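Local coordinates for protein decaprenyl diphosphate synthase (Rhodobacter capsulatus, PDB 3MZV) that probably builds the long all-trans polyprenyl diphosphate precursor of quinone side chains by magnesium-dependent condensation of isopentenyl diphosphate units onto farnesyl diphosphate, at residues A297-T302 and Y327-V332; F206-A211 and Q319-L324. One frame throughout, in Å; residues are numbered along the deposited sequence.

Interaction 1. Residues A297-T302 and Y327-V332; sequences AAIGWT and YVVERV
Val329 meets no ring of residues 297-302; the flat group it approaches is the peptide of Ala298, whose O lies 4.0 Å from Val329 CG1. The indole of Trp301 leads away from this contact and packs on Ile214 and Ile218 of helix 199-224. A second carbonyl, Ile299 O, accepts a hydrogen bond from Thr302 OG1 at 2.6 Å, the donor tilted 20° from the carbonyl plane. With its hydroxyl turned back in this way (chi1 65°), Thr302 keeps CG2 for Val329. The two side chains reach toward each other tip to tip, and Thr302 CG2 to Val329 CG1, at 3.3 Å, is tighter than ordinary van der Waals contact. In the all-helical isoprenoid synthase fold, this joins helix 290-308 to residues 327-332, at the C-terminal part of the chain. Ile299 crosses Val329 at about a right angle, its CG2 4.1 Å from Val329 CB. Ala298 CB stands 4.4 Å from Val329 CG1, so one valine is met by three residues spaced along a single helix. Nearby, Arg295 of the same helix donates to Val332 O.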
ATOM      1  N   ALA B 297       5.623   0.597  32.732  1.00 29.84           N
ATOM      2  CA  ALA B 297       4.517   0.423  31.789  1.00 29.64           C
ATOM      3  C   ALA B 297       4.838  -0.778  30.890  1.00 30.40           C
ATOM      4  O   ALA B 297       4.000  -1.668  30.686  1.00 30.66           O
ATOM      5  CB  ALA B 297       4.313   1.685  30.926  1.00 29.88           C
ATOM      6  N   ALA B 298       6.076  -0.815  30.404  1.00 30.21           N
ATOM      7  CA  ALA B 298       6.524  -1.936  29.546  1.00 30.63           C
ATOM      8  C   ALA B 298       6.458  -3.300  30.237  1.00 31.81           C
ATOM      9  O   ALA B 298       5.935  -4.259  29.663  1.00 31.93           O
ATOM     10  CB  ALA B 298       7.955  -1.657  29.019  1.00 31.01           C
ATOM     11  N   ILE B 299       7.004  -3.411  31.451  1.00 31.21           N
ATOM     12  CA  ILE B 299       7.018  -4.692  32.115  1.00 32.14           C
ATOM     13  C   ILE B 299       5.585  -5.076  32.564  1.00 32.30           C
ATOM     14  O   ILE B 299       5.222  -6.260  32.554  1.00 33.81           O
ATOM     15  CB  ILE B 299       8.092  -4.816  33.197  1.00 33.02           C
ATOM     16  CG1 ILE B 299       7.749  -3.949  34.407  1.00 31.33           C
ATOM     17  CG2 ILE B 299       9.505  -4.494  32.627  1.00 34.65           C
ATOM     18  CD1 ILE B 299       8.737  -4.114  35.579  1.00 29.18           C
ATOM     19  N   GLY B 300       4.748  -4.076  32.823  1.00 31.67           N
ATOM     20  CA  GLY B 300       3.323  -4.290  33.116  1.00 31.77           C
ATOM     21  C   GLY B 300       2.588  -4.938  31.947  1.00 32.24           C
ATOM     22  O   GLY B 300       1.810  -5.889  32.131  1.00 32.28           O
ATOM     23  N   TRP B 301       2.861  -4.440  30.732  1.00 32.09           N
ATOM     24  CA  TRP B 301       2.233  -4.994  29.545  1.00 32.69           C
ATOM     25  C   TRP B 301       2.692  -6.446  29.346  1.00 33.21           C
ATOM     26  O   TRP B 301       1.908  -7.252  28.864  1.00 33.53           O
ATOM     27  CB  TRP B 301       2.471  -4.084  28.302  1.00 30.64           C
ATOM     28  CG  TRP B 301       1.444  -2.967  28.249  1.00 33.06           C
ATOM     29  CD1 TRP B 301       1.623  -1.623  28.520  1.00 35.75           C
ATOM     30  CD2 TRP B 301       0.076  -3.119  27.929  1.00 32.24           C
ATOM     31  NE1 TRP B 301       0.433  -0.946  28.370  1.00 33.42           N
ATOM     32  CE2 TRP B 301      -0.537  -1.840  28.039  1.00 33.54           C
ATOM     33  CE3 TRP B 301      -0.716  -4.223  27.602  1.00 33.39           C
ATOM     34  CZ2 TRP B 301      -1.901  -1.630  27.762  1.00 36.13           C
ATOM     35  CZ3 TRP B 301      -2.063  -4.010  27.353  1.00 35.28           C
ATOM     36  CH2 TRP B 301      -2.635  -2.725  27.431  1.00 37.65           C
ATOM     37  N   THR B 302       3.931  -6.789  29.717  1.00 33.08           N
ATOM     38  CA  THR B 302       4.369  -8.193  29.577  1.00 35.27           C
ATOM     39  C   THR B 302       3.636  -9.061  30.594  1.00 36.07           C
ATOM     40  O   THR B 302       3.363 -10.224  30.333  1.00 36.32           O
ATOM     41  CB  THR B 302       5.873  -8.402  29.700  1.00 35.85           C
ATOM     42  OG1 THR B 302       6.286  -8.077  31.010  1.00 40.70           O
ATOM     43  CG2 THR B 302       6.656  -7.590  28.648  1.00 38.72           C
ATOM     44  N   TYR B 327      11.872 -11.926  27.241  1.00 41.76           N
ATOM     45  CA  TYR B 327      12.848 -11.495  26.237  1.00 42.71           C
ATOM     46  C   TYR B 327      12.589 -10.088  25.702  1.00 40.52           C
ATOM     47  O   TYR B 327      13.514  -9.317  25.673  1.00 41.71           O
ATOM     48  CB  TYR B 327      12.873 -12.466  25.060  1.00 44.32           C
ATOM     49  CG  TYR B 327      13.686 -12.007  23.860  1.00 49.29           C
ATOM     50  CD1 TYR B 327      15.080 -12.061  23.867  1.00 56.87           C
ATOM     51  CD2 TYR B 327      13.050 -11.517  22.731  1.00 53.76           C
ATOM     52  CE1 TYR B 327      15.819 -11.648  22.745  1.00 59.95           C
ATOM     53  CE2 TYR B 327      13.773 -11.085  21.622  1.00 58.77           C
ATOM     54  CZ  TYR B 327      15.152 -11.162  21.642  1.00 60.01           C
ATOM     55  OH  TYR B 327      15.839 -10.723  20.543  1.00 65.96           O
ATOM     56  N   VAL B 328      11.347  -9.746  25.395  1.00 39.57           N
ATOM     57  CA  VAL B 328      11.019  -8.432  24.811  1.00 39.25           C
ATOM     58  C   VAL B 328      11.472  -7.293  25.746  1.00 40.01           C
ATOM     59  O   VAL B 328      11.846  -6.221  25.253  1.00 41.72           O
ATOM     60  CB  VAL B 328       9.511  -8.323  24.442  1.00 38.61           C
ATOM     61  CG1 VAL B 328       9.084  -6.850  24.307  1.00 39.60           C
ATOM     62  CG2 VAL B 328       9.212  -9.096  23.147  1.00 39.80           C
ATOM     63  N   VAL B 329      11.460  -7.520  27.076  1.00 39.99           N
ATOM     64  CA  VAL B 329      11.832  -6.491  28.060  1.00 39.42           C
ATOM     65  C   VAL B 329      13.166  -6.746  28.720  1.00 41.35           C
ATOM     66  O   VAL B 329      13.526  -6.065  29.665  1.00 41.11           O
ATOM     67  CB  VAL B 329      10.759  -6.293  29.189  1.00 38.80           C
ATOM     68  CG1 VAL B 329       9.434  -5.758  28.592  1.00 37.76           C
ATOM     69  CG2 VAL B 329      10.570  -7.573  30.021  1.00 39.70           C
ATOM     70  N   GLU B 330      13.916  -7.734  28.227  1.00 42.75           N
ATOM     71  CA  GLU B 330      15.190  -8.082  28.834  1.00 44.80           C
ATOM     72  C   GLU B 330      16.127  -6.880  28.892  1.00 45.09           C
ATOM     73  O   GLU B 330      16.868  -6.712  29.845  1.00 45.91           O
ATOM     74  CB  GLU B 330      15.853  -9.223  28.040  1.00 45.83           C
ATOM     75  CG  GLU B 330      17.067  -9.834  28.655  1.00 51.85           C
ATOM     76  CD  GLU B 330      18.340  -8.977  28.561  1.00 58.43           C
ATOM     77  OE1 GLU B 330      18.571  -8.355  27.474  1.00 61.38           O
ATOM     78  OE2 GLU B 330      19.121  -8.977  29.561  1.00 60.23           O
ATOM     79  N   ARG B 331      16.127  -6.067  27.851  1.00 45.76           N
ATOM     80  CA  ARG B 331      17.018  -4.924  27.804  1.00 47.20           C
ATOM     81  C   ARG B 331      16.662  -3.836  28.825  1.00 48.01           C
ATOM     82  O   ARG B 331      17.475  -2.943  29.050  1.00 48.91           O
ATOM     83  CB  ARG B 331      17.049  -4.299  26.407  1.00 46.93           C
ATOM     84  CG  ARG B 331      17.841  -5.116  25.389  1.00 47.67           C
ATOM     85  CD  ARG B 331      17.790  -4.454  24.029  1.00 47.19           C
ATOM     86  NE  ARG B 331      16.447  -4.482  23.494  1.00 47.56           N
ATOM     87  CZ  ARG B 331      16.093  -4.032  22.283  1.00 49.60           C
ATOM     88  NH1 ARG B 331      16.990  -3.513  21.431  1.00 51.30           N
ATOM     89  NH2 ARG B 331      14.839  -4.116  21.913  1.00 42.84           N
ATOM     90  N   VAL B 332      15.475  -3.895  29.442  1.00 48.02           N
ATOM     91  CA  VAL B 332      15.147  -2.918  30.507  1.00 48.20           C
ATOM     92  C   VAL B 332      14.958  -3.568  31.897  1.00 49.72           C
ATOM     93  O   VAL B 332      14.385  -2.965  32.782  1.00 49.43           O
ATOM     94  CB  VAL B 332      13.941  -2.058  30.094  1.00 47.33           C
ATOM     95  CG1 VAL B 332      14.289  -1.257  28.852  1.00 46.90           C
ATOM     96  CG2 VAL B 332      12.700  -2.908  29.812  1.00 45.65           C
TER

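Interaction 2. Residues F206-A211 and Q319-L324; sequences FDYGDA and QMLDDL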
ATOM      1  N   PHE B 206      -4.934 -13.206  20.592  1.00 33.78           N
ATOM      2  CA  PHE B 206      -5.009 -11.792  20.227  1.00 33.94           C
ATOM      3  C   PHE B 206      -4.451 -10.918  21.372  1.00 35.03           C
ATOM      4  O   PHE B 206      -3.635 -10.035  21.121  1.00 34.35           O
ATOM      5  CB  PHE B 206      -6.464 -11.367  19.881  1.00 34.96           C
ATOM      6  CG  PHE B 206      -6.619  -9.891  19.588  1.00 34.74           C
ATOM      7  CD1 PHE B 206      -6.871  -8.980  20.618  1.00 40.29           C
ATOM      8  CD2 PHE B 206      -6.522  -9.409  18.280  1.00 39.42           C
ATOM      9  CE1 PHE B 206      -7.007  -7.607  20.371  1.00 41.30           C
ATOM     10  CE2 PHE B 206      -6.687  -8.028  17.996  1.00 39.05           C
ATOM     11  CZ  PHE B 206      -6.920  -7.123  19.033  1.00 40.93           C
ATOM     12  N   ASP B 207      -4.903 -11.188  22.603  1.00 34.94           N
ATOM     13  CA  ASP B 207      -4.587 -10.370  23.764  1.00 35.65           C
ATOM     14  C   ASP B 207      -3.100 -10.503  24.056  1.00 35.02           C
ATOM     15  O   ASP B 207      -2.454  -9.489  24.356  1.00 35.23           O
ATOM     16  CB  ASP B 207      -5.398 -10.792  25.011  1.00 36.47           C
ATOM     17  CG  ASP B 207      -6.885 -10.484  24.914  1.00 39.23           C
ATOM     18  OD1 ASP B 207      -7.343  -9.735  24.037  1.00 39.79           O
ATOM     19  OD2 ASP B 207      -7.623 -11.030  25.740  1.00 40.14           O
ATOM     20  N   TYR B 208      -2.561 -11.719  23.912  1.00 33.82           N
ATOM     21  CA  TYR B 208      -1.114 -11.947  24.026  1.00 33.76           C
ATOM     22  C   TYR B 208      -0.338 -11.084  23.067  1.00 32.53           C
ATOM     23  O   TYR B 208       0.591 -10.373  23.458  1.00 29.98           O
ATOM     24  CB  TYR B 208      -0.720 -13.414  23.848  1.00 33.03           C
ATOM     25  CG  TYR B 208       0.778 -13.631  23.776  1.00 33.24           C
ATOM     26  CD1 TYR B 208       1.569 -13.653  24.939  1.00 32.21           C
ATOM     27  CD2 TYR B 208       1.422 -13.758  22.555  1.00 32.44           C
ATOM     28  CE1 TYR B 208       2.975 -13.848  24.883  1.00 32.31           C
ATOM     29  CE2 TYR B 208       2.816 -13.943  22.484  1.00 32.03           C
ATOM     30  CZ  TYR B 208       3.577 -13.988  23.629  1.00 31.56           C
ATOM     31  OH  TYR B 208       4.926 -14.169  23.495  1.00 37.26           O
ATOM     32  N   GLY B 209      -0.720 -11.130  21.795  1.00 30.64           N
ATOM     33  CA  GLY B 209      -0.010 -10.402  20.807  1.00 30.79           C
ATOM     34  C   GLY B 209      -0.114  -8.903  20.992  1.00 30.61           C
ATOM     35  O   GLY B 209       0.869  -8.205  20.835  1.00 31.74           O
ATOM     36  N   ASP B 210      -1.310  -8.412  21.303  1.00 31.36           N
ATOM     37  CA  ASP B 210      -1.549  -6.987  21.549  1.00 30.60           C
ATOM     38  C   ASP B 210      -0.650  -6.476  22.680  1.00 30.22           C
ATOM     39  O   ASP B 210       0.048  -5.505  22.526  1.00 28.91           O
ATOM     40  CB  ASP B 210      -3.034  -6.775  21.916  1.00 31.04           C
ATOM     41  CG  ASP B 210      -3.370  -5.353  22.315  1.00 34.18           C
ATOM     42  OD1 ASP B 210      -3.300  -4.422  21.471  1.00 35.44           O
ATOM     43  OD2 ASP B 210      -3.737  -5.165  23.498  1.00 37.69           O
ATOM     44  N   ALA B 211      -0.671  -7.164  23.811  1.00 32.00           N
ATOM     45  CA  ALA B 211       0.179  -6.786  24.957  1.00 32.36           C
ATOM     46  C   ALA B 211       1.688  -6.846  24.634  1.00 31.86           C
ATOM     47  O   ALA B 211       2.484  -5.988  25.024  1.00 31.67           O
ATOM     48  CB  ALA B 211      -0.164  -7.680  26.187  1.00 33.64           C
ATOM     49  N   GLN B 319       5.090 -22.201  26.612  1.00 41.50           N
ATOM     50  CA  GLN B 319       6.186 -21.792  27.478  0.50 42.27           C
ATOM     51  C   GLN B 319       7.182 -20.912  26.711  1.00 42.15           C
ATOM     52  O   GLN B 319       7.667 -19.947  27.247  1.00 42.23           O
ATOM     53  CB  GLN B 319       6.866 -22.999  28.133  0.50 43.70           C
ATOM     54  CG  GLN B 319       7.757 -22.649  29.317  0.50 45.02           C
ATOM     55  CD  GLN B 319       9.198 -22.383  28.899  0.50 45.25           C
ATOM     56  OE1 GLN B 319       9.650 -22.886  27.870  0.50 49.65           O
ATOM     57  NE2 GLN B 319       9.925 -21.598  29.696  0.50 50.31           N
ATOM     58  N   MET B 320       7.450 -21.216  25.446  1.00 41.51           N
ATOM     59  CA  MET B 320       8.370 -20.402  24.685  1.00 41.02           C
ATOM     60  C   MET B 320       7.815 -18.969  24.471  1.00 40.28           C
ATOM     61  O   MET B 320       8.580 -18.009  24.499  1.00 39.76           O
ATOM     62  CB  MET B 320       8.735 -21.067  23.345  1.00 40.84           C
ATOM     63  CG  MET B 320       9.789 -22.195  23.455  1.00 42.29           C
ATOM     64  SD  MET B 320      10.175 -23.027  21.849  1.00 36.37           S
ATOM     65  CE  MET B 320       9.112 -24.449  22.088  1.00 45.09           C
ATOM     66  N   LEU B 321       6.501 -18.829  24.289  1.00 38.56           N
ATOM     67  CA  LEU B 321       5.876 -17.515  24.186  1.00 38.49           C
ATOM     68  C   LEU B 321       5.921 -16.761  25.500  1.00 38.89           C
ATOM     69  O   LEU B 321       6.028 -15.538  25.505  1.00 39.63           O
ATOM     70  CB  LEU B 321       4.415 -17.614  23.690  1.00 36.80           C
ATOM     71  CG  LEU B 321       4.257 -18.051  22.227  1.00 38.01           C
ATOM     72  CD1 LEU B 321       2.749 -18.195  21.886  1.00 36.92           C
ATOM     73  CD2 LEU B 321       4.935 -17.113  21.246  1.00 37.13           C
ATOM     74  N   ASP B 322       5.814 -17.495  26.591  1.00 39.90           N
ATOM     75  CA  ASP B 322       6.009 -16.940  27.925  1.00 41.05           C
ATOM     76  C   ASP B 322       7.441 -16.362  28.050  1.00 41.22           C
ATOM     77  O   ASP B 322       7.617 -15.169  28.441  1.00 40.29           O
ATOM     78  CB  ASP B 322       5.717 -18.010  28.978  1.00 42.15           C
ATOM     79  CG  ASP B 322       5.447 -17.442  30.372  1.00 47.63           C
ATOM     80  OD1 ASP B 322       6.375 -16.891  30.974  1.00 49.06           O
ATOM     81  OD2 ASP B 322       4.321 -17.605  30.894  1.00 54.79           O
ATOM     82  N   ASP B 323       8.447 -17.153  27.679  1.00 40.76           N
ATOM     83  CA  ASP B 323       9.834 -16.675  27.734  1.00 42.13           C
ATOM     84  C   ASP B 323      10.008 -15.502  26.766  1.00 40.72           C
ATOM     85  O   ASP B 323      10.794 -14.588  27.008  1.00 41.50           O
ATOM     86  CB  ASP B 323      10.852 -17.750  27.342  1.00 42.89           C
ATOM     87  CG  ASP B 323      10.984 -18.861  28.354  1.00 45.91           C
ATOM     88  OD1 ASP B 323      10.692 -18.667  29.533  1.00 47.88           O
ATOM     89  OD2 ASP B 323      11.418 -19.958  27.945  1.00 49.59           O
ATOM     90  N   LEU B 324       9.303 -15.526  25.650  1.00 41.45           N
ATOM     91  CA  LEU B 324       9.460 -14.440  24.694  1.00 41.02           C
ATOM     92  C   LEU B 324       8.991 -13.095  25.315  1.00 40.37           C
ATOM     93  O   LEU B 324       9.560 -12.034  25.014  1.00 40.76           O
ATOM     94  CB  LEU B 324       8.730 -14.736  23.414  1.00 40.62           C
ATOM     95  CG  LEU B 324       8.847 -13.732  22.274  1.00 40.72           C
ATOM     96  CD1 LEU B 324      10.289 -13.597  21.746  1.00 41.71           C
ATOM     97  CD2 LEU B 324       7.860 -14.145  21.158  1.00 39.31           C
TER
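Tyr208 and Leu321 cross at a slant, the phenol pointing end-on at helix 316-328 while the leucine lies along the outer part of its ring. With Tyr208 CG anti to its own N (chi1 172°), the ring is carried out from helix 199-224 to the neighbouring backbone. There the hydroxyl donates to the main chain: Tyr208 OH to Leu321 O is 2.7 Å, with a C=O...donor angle of 118° and the donor tilted 28° from the carbonyl plane. The acceptor sits at the ring's edge, near its plane, and is 3.5 Å from Tyr208 CE1. Leu321 supplies the apolar part of the grip, its CB 3.7 Å from Tyr208 CZ and its CD2 4.0 Å from Tyr208 CE2. In this trans-prenyltransferase fold, helix 199-224 carries the family's second aspartate-rich motif near its C-terminal end, and the contact ties this helix to the last helix of the chain. From Leu324, one turn on, CD2 comes within 3.8 Å of Tyr208 OH. Leu60 of helix 56-67 touches both Tyr208 and Leu321, and Ala305 of helix 290-308 also packs on the tyrosine. A phenylalanine here would probably leave Leu321 O without this donor and open a small gap beside Leu324. Asp322, directed away from Tyr208, forms a salt bridge with Arg306.

In the fold
Both interactions are buried and both use helix 316-328: interaction 2 holds its middle against helix 199-224, while interaction 1 holds residues 327-332 against helix 290-308. Interaction 1 has one partly exposed member, Ile299, whereas all three touching residues of interaction 2 are buried. Their chemistry differs too. Interaction 1 is apolar contact with no hydrogen bond across it, and its hydroxyl bonds within its own helix; in interaction 2 a hydroxyl bridges the two helices. With centres about 12 Å apart, the sites touch directly where Trp301 O lies 3.4 Å from Ala211 CB, which places helix 290-308 against helix 199-224 as well.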